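Local coordinates for hypothetical protein Cgl3021 (Corynebacterium glutamicum, PDB 2NSF) that probably catalyses the mycothiol-dependent isomerisation of maleylpyruvate, as a zinc-binding enzyme with an N-terminal helical bundle and a smaller C-terminal domain, at residues V130-R133 and A139-H142; A176-I181 and A240-D245. All coordinates share one frame; numbering follows the deposited sequence.

In the fold
Contacts 1 and 2 lie on opposite sides of the chain's centre, their centres about 30 Å apart, and neither touches the other. Contact 1 stays within the N-terminal helical bundle and is local, tying the end of helix 114-133 to the loop just after it; it is partly buried, its centre about 19 Å from that of the chain. Contact 2 is buried and spans a long sequence separation, joining the segment after helix 156-171 to the turn that ends helix 232-239. Two indoles and a bridging water make up contact 1, well away from the zinc. In contact 2 a phenyl edge meets the aliphatic part of an arginine whose side chain lies close to the metal site.

Contact 1: residues V130-R133 and A139-H142; sequences VAWR and AWSH
Trp132 and Trp140 bring their indoles together at one end of the N-terminal helical bundle, a four-helix bundle of up-down-down-up order, as in DinB-like proteins. Trp132 belongs to the last turn of helix 114-133; Trp140 sits in the short connection that leads on to strand 143-145.

The apolar part of the contact is indole against indole. The six-membered ring of Trp140 comes up to the five-membered ring of Trp132, with CH2 of Trp140 3.5 Å from CD1 of Trp132 and 3.9 Å from its CG. The planes are inclined at 32° and these ring centroids lie 5.4 Å apart, an oblique pairing that is neither a regular stack nor an edge-to-face pair. The two side chains as a whole cross at about a right angle. In Trp140 the CG lies beside the backbone N, opposite the carbonyl carbon (chi1 -80°), which carries the far end of the indole toward the helix although its backbone stays well clear. Leu158 and Met84, from helices 156-171 and 66-89, touch both tryptophans, so the pair belongs to the packing where several bundle helices converge. The side chain of Trp132 remains about 14 Å from the zinc ion.

The polar part is carried by backbone, ring nitrogen and water. Trp132 uses its own NE1 elsewhere, for a hydrogen bond to Thr157 OG1 just inside helix 156-171, which helps fix the rotation of its indole. Close to the helix's C-terminal end, the other indole comes obliquely up to the carbonyl of Trp132, with O of Trp132 3.4 Å from CZ2 of Trp140. A single water ties the residues together, donating to Trp132 O at 2.8 Å and accepting from Trp140 NE1 at 3.1 Å.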
loop_
_atom_site.group_PDB
_atom_site.type_symbol
_atom_site.label_atom_id
_atom_site.label_comp_id
_atom_site.label_asym_id
_atom_site.label_seq_id
_atom_site.Cartn_x
_atom_site.Cartn_y
_atom_site.Cartn_z
ATOM N N VAL A 130 17.952 -2.641 -6.371
ATOM C CA VAL A 130 19.345 -2.227 -6.479
ATOM C C VAL A 130 19.526 -0.932 -5.700
ATOM O O VAL A 130 20.498 -0.774 -4.966
ATOM C CB VAL A 130 19.767 -1.985 -7.952
ATOM C CG1 VAL A 130 21.141 -1.311 -8.006
ATOM C CG2 VAL A 130 19.814 -3.306 -8.701
ATOM N N ALA A 131 18.579 -0.008 -5.862
ATOM C CA ALA A 131 18.643 1.275 -5.167
ATOM C C ALA A 131 18.755 1.043 -3.666
ATOM O O ALA A 131 19.561 1.678 -2.989
ATOM C CB ALA A 131 17.406 2.112 -5.481
ATOM N N TRP A 132 17.942 0.126 -3.147
ATOM C CA TRP A 132 17.977 -0.182 -1.721
ATOM C C TRP A 132 19.288 -0.844 -1.311
ATOM O O TRP A 132 19.878 -0.483 -0.292
ATOM C CB TRP A 132 16.811 -1.097 -1.332
ATOM C CG TRP A 132 15.481 -0.412 -1.275
ATOM C CD1 TRP A 132 15.245 0.895 -0.952
ATOM C CD2 TRP A 132 14.197 -1.016 -1.460
ATOM N NE1 TRP A 132 13.894 1.140 -0.923
ATOM C CE2 TRP A 132 13.225 -0.018 -1.230
ATOM C CE3 TRP A 132 13.769 -2.311 -1.796
ATOM C CZ2 TRP A 132 11.850 -0.268 -1.320
ATOM C CZ3 TRP A 132 12.398 -2.563 -1.889
ATOM C CH2 TRP A 132 11.457 -1.544 -1.651
ATOM N N ARG A 133 19.741 -1.812 -2.101
ATOM C CA ARG A 133 20.979 -2.521 -1.793
ATOM C C ARG A 133 22.205 -1.613 -1.754
ATOM O O ARG A 133 23.128 -1.842 -0.971
ATOM C CB ARG A 133 21.232 -3.646 -2.804
ATOM C CG ARG A 133 20.222 -4.779 -2.771
ATOM C CD ARG A 133 20.849 -6.078 -3.267
ATOM N NE ARG A 133 21.615 -5.893 -4.497
ATOM C CZ ARG A 133 22.269 -6.864 -5.128
ATOM N NH1 ARG A 133 22.253 -8.102 -4.646
ATOM N NH2 ARG A 133 22.942 -6.599 -6.239
ATOM N N ALA A 139 22.234 7.422 4.560
ATOM C CA ALA A 139 21.154 7.739 3.632
ATOM C C ALA A 139 19.801 7.185 4.068
ATOM O O ALA A 139 18.760 7.786 3.786
ATOM C CB ALA A 139 21.502 7.228 2.234
ATOM N N TRP A 140 19.807 6.049 4.757
ATOM C CA TRP A 140 18.556 5.450 5.207
ATOM C C TRP A 140 17.745 6.379 6.112
ATOM O O TRP A 140 16.523 6.273 6.174
ATOM C CB TRP A 140 18.818 4.118 5.922
ATOM C CG TRP A 140 19.047 2.958 4.990
ATOM C CD1 TRP A 140 20.192 2.224 4.856
ATOM C CD2 TRP A 140 18.099 2.393 4.075
ATOM N NE1 TRP A 140 20.014 1.234 3.916
ATOM C CE2 TRP A 140 18.737 1.315 3.421
ATOM C CE3 TRP A 140 16.769 2.694 3.743
ATOM C CZ2 TRP A 140 18.092 0.534 2.451
ATOM C CZ3 TRP A 140 16.124 1.915 2.777
ATOM C CH2 TRP A 140 16.790 0.849 2.146
ATOM N N SER A 141 18.415 7.297 6.805
ATOM C CA SER A 141 17.714 8.219 7.695
ATOM C C SER A 141 17.546 9.625 7.117
ATOM O O SER A 141 17.030 10.524 7.784
ATOM C CB SER A 141 18.432 8.301 9.044
ATOM O OG SER A 141 19.752 8.783 8.887
ATOM N N HIS A 142 17.975 9.814 5.873
ATOM C CA HIS A 142 17.857 11.111 5.216
ATOM C C HIS A 142 16.377 11.452 5.045
ATOM O O HIS A 142 15.585 10.606 4.633
ATOM C CB HIS A 142 18.556 11.061 3.854
ATOM C CG HIS A 142 18.737 12.403 3.215
ATOM N ND1 HIS A 142 17.682 13.163 2.761
ATOM C CD2 HIS A 142 19.856 13.122 2.964
ATOM C CE1 HIS A 142 18.142 14.295 2.256
ATOM N NE2 HIS A 142 19.458 14.295 2.367
HETATM O O HOH W 1 21.502 -0.650 1.944
#

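Contact 2: residues A176-I181 and A240-D245; sequences ATFGDI and AGRGSD. With SO4 (sulfate ion), chain D.
Close to the zinc site formed by His72, Glu164 and His168, Arg242 lays its aliphatic chain against the rim of the Phe178 ring. CD of Arg242 lies near the ring plane, 3.7 Å from CZ of Phe178, while CB of Arg242 comes to 4.0 Å from CE2. Ala240 adds its methyl obliquely, Ala240 CB 4.3 Å from Phe178 CZ. The arginine chain is bent at chi2 (134°), and its guanidinium turns back so that NH2 donates to Ala240 O at 2.9 Å, tilted from the carbonyl plane. NH1 forms a salt bridge with Asp171 and NE is hydrogen-bonded outside the two segments as well, so all three guanidinium nitrogens have partners, with the side chain about 6 Å from the zinc ion.

Phe178 starts a short helical turn. Thr177 N donates to Asp180 OD2 at 2.9 Å from above the carboxylate plane, and Asp180 N returns a weak bond to Thr177 OG1, a reciprocal pairing reminiscent of a capping box. At the same turn Gly179 N holds sulfate O2 at 2.8 Å; Arg237 NE binds this ion too, which probably came from the crystallisation liquor.

Gly241, with positive phi, closes helix 232-239 in a Schellman motif. Phe178 also rests on Ala233, Val236 and Arg237 of that helix, while Arg242 reaches across to Ile167 and His168 of helix 156-171, linking the C-terminal domain to the bundle.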
loop_
_atom_site.group_PDB
_atom_site.type_symbol
_atom_site.label_atom_id
_atom_site.label_comp_id
_atom_site.label_asym_id
_atom_site.label_seq_id
_atom_site.Cartn_x
_atom_site.Cartn_y
_atom_site.Cartn_z
ATOM N N ALA A 176 -4.802 -13.822 -4.356
ATOM C CA ALA A 176 -4.269 -13.194 -3.147
ATOM C C ALA A 176 -5.376 -12.636 -2.255
ATOM O O ALA A 176 -6.418 -12.192 -2.738
ATOM C CB ALA A 176 -3.283 -12.088 -3.516
ATOM N N THR A 177 -5.133 -12.658 -0.946
ATOM C CA THR A 177 -6.108 -12.176 0.033
ATOM C C THR A 177 -5.428 -11.330 1.107
ATOM O O THR A 177 -4.204 -11.285 1.188
ATOM C CB THR A 177 -6.779 -13.351 0.756
ATOM O OG1 THR A 177 -5.783 -14.060 1.510
ATOM C CG2 THR A 177 -7.422 -14.311 -0.246
ATOM N N PHE A 178 -6.228 -10.663 1.936
ATOM C CA PHE A 178 -5.667 -9.873 3.028
ATOM C C PHE A 178 -5.112 -10.842 4.069
ATOM O O PHE A 178 -4.203 -10.508 4.831
ATOM C CB PHE A 178 -6.743 -8.971 3.641
ATOM C CG PHE A 178 -6.924 -7.674 2.906
ATOM C CD1 PHE A 178 -6.181 -6.552 3.259
ATOM C CD2 PHE A 178 -7.780 -7.592 1.809
ATOM C CE1 PHE A 178 -6.281 -5.362 2.528
ATOM C CE2 PHE A 178 -7.888 -6.412 1.071
ATOM C CZ PHE A 178 -7.137 -5.294 1.431
ATOM N N GLY A 179 -5.661 -12.056 4.080
ATOM C CA GLY A 179 -5.205 -13.076 5.008
ATOM C C GLY A 179 -3.782 -13.509 4.714
ATOM O O GLY A 179 -3.090 -14.030 5.591
ATOM N N ASP A 180 -3.341 -13.292 3.477
ATOM C CA ASP A 180 -1.982 -13.643 3.063
ATOM C C ASP A 180 -0.940 -12.678 3.619
ATOM O O ASP A 180 0.242 -13.008 3.722
ATOM C CB ASP A 180 -1.849 -13.621 1.531
ATOM C CG ASP A 180 -2.573 -14.762 0.857
ATOM O OD1 ASP A 180 -2.675 -15.850 1.467
ATOM O OD2 ASP A 180 -3.021 -14.575 -0.297
ATOM N N ILE A 181 -1.386 -11.480 3.976
ATOM C CA ILE A 181 -0.482 -10.443 4.461
ATOM C C ILE A 181 0.022 -10.639 5.882
ATOM O O ILE A 181 -0.771 -10.825 6.812
ATOM C CB ILE A 181 -1.157 -9.059 4.365
ATOM C CG1 ILE A 181 -1.644 -8.828 2.932
ATOM C CG2 ILE A 181 -0.181 -7.965 4.783
ATOM C CD1 ILE A 181 -2.530 -7.604 2.776
ATOM N N ALA A 240 -9.439 -0.401 4.322
ATOM C CA ALA A 240 -8.807 -0.097 3.044
ATOM C C ALA A 240 -9.825 0.137 1.930
ATOM O O ALA A 240 -9.451 0.355 0.772
ATOM C CB ALA A 240 -7.851 -1.228 2.658
ATOM N N GLY A 241 -11.106 0.095 2.281
ATOM C CA GLY A 241 -12.163 0.319 1.312
ATOM C C GLY A 241 -12.344 -0.842 0.355
ATOM O O GLY A 241 -12.879 -0.688 -0.742
ATOM N N ARG A 242 -11.908 -2.021 0.776
ATOM C CA ARG A 242 -12.028 -3.168 -0.093
ATOM C C ARG A 242 -13.089 -4.195 0.267
ATOM O O ARG A 242 -13.064 -5.319 -0.229
ATOM C CB ARG A 242 -10.666 -3.807 -0.272
ATOM C CG ARG A 242 -9.886 -3.106 -1.369
ATOM C CD ARG A 242 -8.473 -2.823 -0.956
ATOM N NE ARG A 242 -7.648 -2.297 -2.044
ATOM C CZ ARG A 242 -7.094 -1.088 -2.038
ATOM N NH1 ARG A 242 -6.339 -0.692 -3.054
ATOM N NH2 ARG A 242 -7.307 -0.263 -1.022
ATOM N N GLY A 243 -14.037 -3.809 1.115
ATOM C CA GLY A 243 -15.090 -4.744 1.452
ATOM C C GLY A 243 -15.395 -4.917 2.920
ATOM O O GLY A 243 -14.524 -4.759 3.770
ATOM N N SER A 244 -16.645 -5.268 3.207
ATOM C CA SER A 244 -17.098 -5.460 4.574
ATOM C C SER A 244 -17.421 -6.916 4.909
ATOM O O SER A 244 -17.947 -7.202 5.987
ATOM C CB SER A 244 -18.338 -4.600 4.829
ATOM O OG SER A 244 -18.077 -3.233 4.562
ATOM N N ASP A 245 -17.107 -7.837 4.000
ATOM C CA ASP A 245 -17.400 -9.253 4.234
ATOM C C ASP A 245 -16.753 -9.839 5.486
ATOM O O ASP A 245 -17.246 -10.820 6.037
ATOM C CB ASP A 245 -16.979 -10.110 3.036
ATOM C CG ASP A 245 -17.861 -9.900 1.823
ATOM O OD1 ASP A 245 -18.996 -9.405 1.984
ATOM O OD2 ASP A 245 -17.422 -10.252 0.709
HETATM S S SO4 D . -9.794 -12.043 3.177
HETATM O O1 SO4 D . -10.217 -12.895 2.044
HETATM O O2 SO4 D . -8.351 -12.117 3.487
HETATM O O3 SO4 D . -10.333 -10.670 3.136
HETATM O O4 SO4 D . -10.440 -12.638 4.331
#